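Local coordinates for ABC transporter, substrate binding protein (Aeropyrum pernix, PDB 3EAF) that probably binds a small solute, as yet unidentified, outside the cell and delivers it to an ABC transporter for import, at residues K33-K38 against Q292-V297. Sequence-based numbering, arbitrary orientation.
Sequences KYFNEK and QGFVNV
Phe35 and Phe294 meet ring against ring, each projecting from its helix toward the other, Phe35 from helix 18-38 and Phe294 from helix 288-304. The leading carbons touch: Phe35 CE2 lies 3.8 Å from Phe294 CE2, and Phe35 CZ lies 3.9 Å from Phe294 CE2. The ring centroids are 5.6 Å apart, with their planes at 50°. Phe294 gets there because its CG stands anti to the backbone N (chi1 -161°), which swings the ring out toward helix 18-38.

A second apolar touch comes from Tyr34, whose CD2 approaches the edge of the Phe294 ring, 4.1 Å from Phe294 CZ. That same Tyr34 CD2 lies over the centre of the Phe35 ring, 3.7 Å above its plane, so neighbours on one helix pack against each other as well as against Phe294. Were Phe35 replaced by an alanine, a gap is likely to open beside Phe294 CE2 and CZ, and Tyr34 CD2 to lose the ring face beneath it.

Polar bonding belongs to the surroundings. Helix 267-278 adjoins the cluster: Tyr34 OH hydrogen-bonds to Glu274, which also pairs with Lys38 in a salt bridge, while Phe294 packs on Ile272. Trp298 meets Phe35 from the 288-304 side.

Away from the magnesium site, the contact joins the helix after the first strand, 3-11, to one far along the chain, in a fold consistent with two-lobed periplasmic binding proteins. Between these two segments, then, cohesion rests on van der Waals contact among three aromatic rings, Tyr34 and Phe294 buried and Phe35 keeping some exposure to solvent, with the one phenolic hydroxyl directed to a partner outside them.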
loop_
_atom_site.group_PDB
_atom_site.type_symbol
_atom_site.label_atom_id
_atom_site.label_comp_id
_atom_site.label_asym_id
_atom_site.label_seq_id
_atom_site.Cartn_x
_atom_site.Cartn_y
_atom_site.Cartn_z
ATOM N N LYS A 33 9.282 -6.657 16.810
ATOM C CA LYS A 33 9.340 -7.170 18.175
ATOM C C LYS A 33 8.898 -8.632 18.223
ATOM O O LYS A 33 9.514 -9.441 18.922
ATOM C CB LYS A 33 8.495 -6.320 19.127
ATOM C CG LYS A 33 9.004 -4.891 19.313
ATOM C CD LYS A 33 8.015 -4.090 20.136
ATOM C CE LYS A 33 8.556 -2.717 20.524
ATOM N NZ LYS A 33 7.618 -2.063 21.477
ATOM N N TYR A 34 7.849 -8.959 17.466
ATOM C CA TYR A 34 7.299 -10.317 17.418
ATOM C C TYR A 34 8.309 -11.333 16.931
ATOM O O TYR A 34 8.620 -12.284 17.650
ATOM C CB TYR A 34 6.044 -10.378 16.546
ATOM C CG TYR A 34 5.379 -11.741 16.478
ATOM C CD1 TYR A 34 4.627 -12.231 17.550
ATOM C CD2 TYR A 34 5.493 -12.533 15.340
ATOM C CE1 TYR A 34 4.009 -13.479 17.485
ATOM C CE2 TYR A 34 4.880 -13.787 15.264
ATOM C CZ TYR A 34 4.137 -14.250 16.334
ATOM O OH TYR A 34 3.531 -15.485 16.256
ATOM N N PHE A 35 8.823 -11.132 15.719
ATOM C CA PHE A 35 9.727 -12.105 15.116
ATOM C C PHE A 35 11.081 -12.173 15.828
ATOM O O PHE A 35 11.660 -13.260 15.954
ATOM C CB PHE A 35 9.866 -11.877 13.607
ATOM C CG PHE A 35 8.588 -12.127 12.838
ATOM C CD1 PHE A 35 8.054 -13.411 12.746
ATOM C CD2 PHE A 35 7.916 -11.077 12.215
ATOM C CE1 PHE A 35 6.872 -13.648 12.045
ATOM C CE2 PHE A 35 6.730 -11.304 11.502
ATOM C CZ PHE A 35 6.210 -12.586 11.424
ATOM N N ASN A 36 11.572 -11.032 16.314
ATOM C CA ASN A 36 12.780 -11.033 17.150
ATOM C C ASN A 36 12.642 -12.015 18.323
ATOM O O ASN A 36 13.490 -12.896 18.512
ATOM C CB ASN A 36 13.114 -9.623 17.662
ATOM C CG ASN A 36 13.949 -8.812 16.670
ATOM O OD1 ASN A 36 14.662 -9.368 15.836
ATOM N ND2 ASN A 36 13.872 -7.488 16.771
ATOM N N GLU A 37 11.550 -11.862 19.071
ATOM C CA GLU A 37 11.260 -12.656 20.263
ATOM C C GLU A 37 10.973 -14.134 19.948
ATOM O O GLU A 37 11.434 -15.027 20.666
ATOM C CB GLU A 37 10.086 -12.013 21.031
ATOM C CG GLU A 37 9.584 -12.767 22.277
ATOM C CD GLU A 37 10.553 -12.736 23.448
ATOM O OE1 GLU A 37 11.341 -11.771 23.576
ATOM O OE2 GLU A 37 10.520 -13.687 24.259
ATOM N N LYS A 38 10.208 -14.392 18.890
ATOM C CA LYS A 38 9.903 -15.771 18.494
ATOM C C LYS A 38 11.159 -16.476 17.979
ATOM O O LYS A 38 11.322 -17.682 18.165
ATOM C CB LYS A 38 8.794 -15.816 17.433
ATOM C CG LYS A 38 7.384 -15.499 17.953
ATOM C CD LYS A 38 6.826 -16.620 18.812
ATOM C CE LYS A 38 5.381 -16.349 19.199
ATOM N NZ LYS A 38 4.864 -17.311 20.223
ATOM N N GLN A 292 -0.676 -3.746 7.029
ATOM C CA GLN A 292 0.193 -3.278 5.946
ATOM C C GLN A 292 1.632 -3.098 6.402
ATOM O O GLN A 292 2.571 -3.419 5.657
ATOM C CB GLN A 292 -0.358 -1.990 5.315
ATOM C CG GLN A 292 -1.657 -2.232 4.554
ATOM C CD GLN A 292 -2.202 -1.003 3.878
ATOM O OE1 GLN A 292 -3.056 -0.322 4.425
ATOM N NE2 GLN A 292 -1.724 -0.721 2.676
ATOM N N GLY A 293 1.797 -2.605 7.628
ATOM C CA GLY A 293 3.120 -2.483 8.249
ATOM C C GLY A 293 3.722 -3.828 8.607
ATOM O O GLY A 293 4.888 -4.095 8.317
ATOM N N PHE A 294 2.912 -4.677 9.233
ATOM C CA PHE A 294 3.336 -6.009 9.663
ATOM C C PHE A 294 3.849 -6.852 8.492
ATOM O O PHE A 294 4.910 -7.471 8.587
ATOM C CB PHE A 294 2.177 -6.723 10.374
ATOM C CG PHE A 294 2.603 -7.887 11.233
ATOM C CD1 PHE A 294 2.845 -7.712 12.596
ATOM C CD2 PHE A 294 2.739 -9.163 10.688
ATOM C CE1 PHE A 294 3.228 -8.798 13.402
ATOM C CE2 PHE A 294 3.121 -10.246 11.483
ATOM C CZ PHE A 294 3.371 -10.061 12.833
ATOM N N VAL A 295 3.097 -6.866 7.390
ATOM C CA VAL A 295 3.456 -7.699 6.236
ATOM C C VAL A 295 4.729 -7.259 5.520
ATOM O O VAL A 295 5.410 -8.095 4.920
ATOM C CB VAL A 295 2.300 -7.873 5.211
ATOM C CG1 VAL A 295 1.122 -8.622 5.851
ATOM C CG2 VAL A 295 1.870 -6.530 4.586
ATOM N N ASN A 296 5.053 -5.966 5.576
ATOM C CA ASN A 296 6.322 -5.494 5.021
ATOM C C ASN A 296 7.517 -6.053 5.790
ATOM O O ASN A 296 8.469 -6.554 5.194
ATOM C CB ASN A 296 6.373 -3.961 4.918
ATOM C CG ASN A 296 5.606 -3.433 3.699
ATOM O OD1 ASN A 296 4.872 -4.178 3.051
ATOM N ND2 ASN A 296 5.778 -2.148 3.386
ATOM N N VAL A 297 7.446 -5.998 7.114
ATOM C CA VAL A 297 8.487 -6.583 7.959
ATOM C C VAL A 297 8.547 -8.104 7.752
ATOM O O VAL A 297 9.637 -8.676 7.625
ATOM C CB VAL A 297 8.263 -6.227 9.444
ATOM C CG1 VAL A 297 9.240 -6.965 10.341
ATOM C CG2 VAL A 297 8.368 -4.704 9.643
#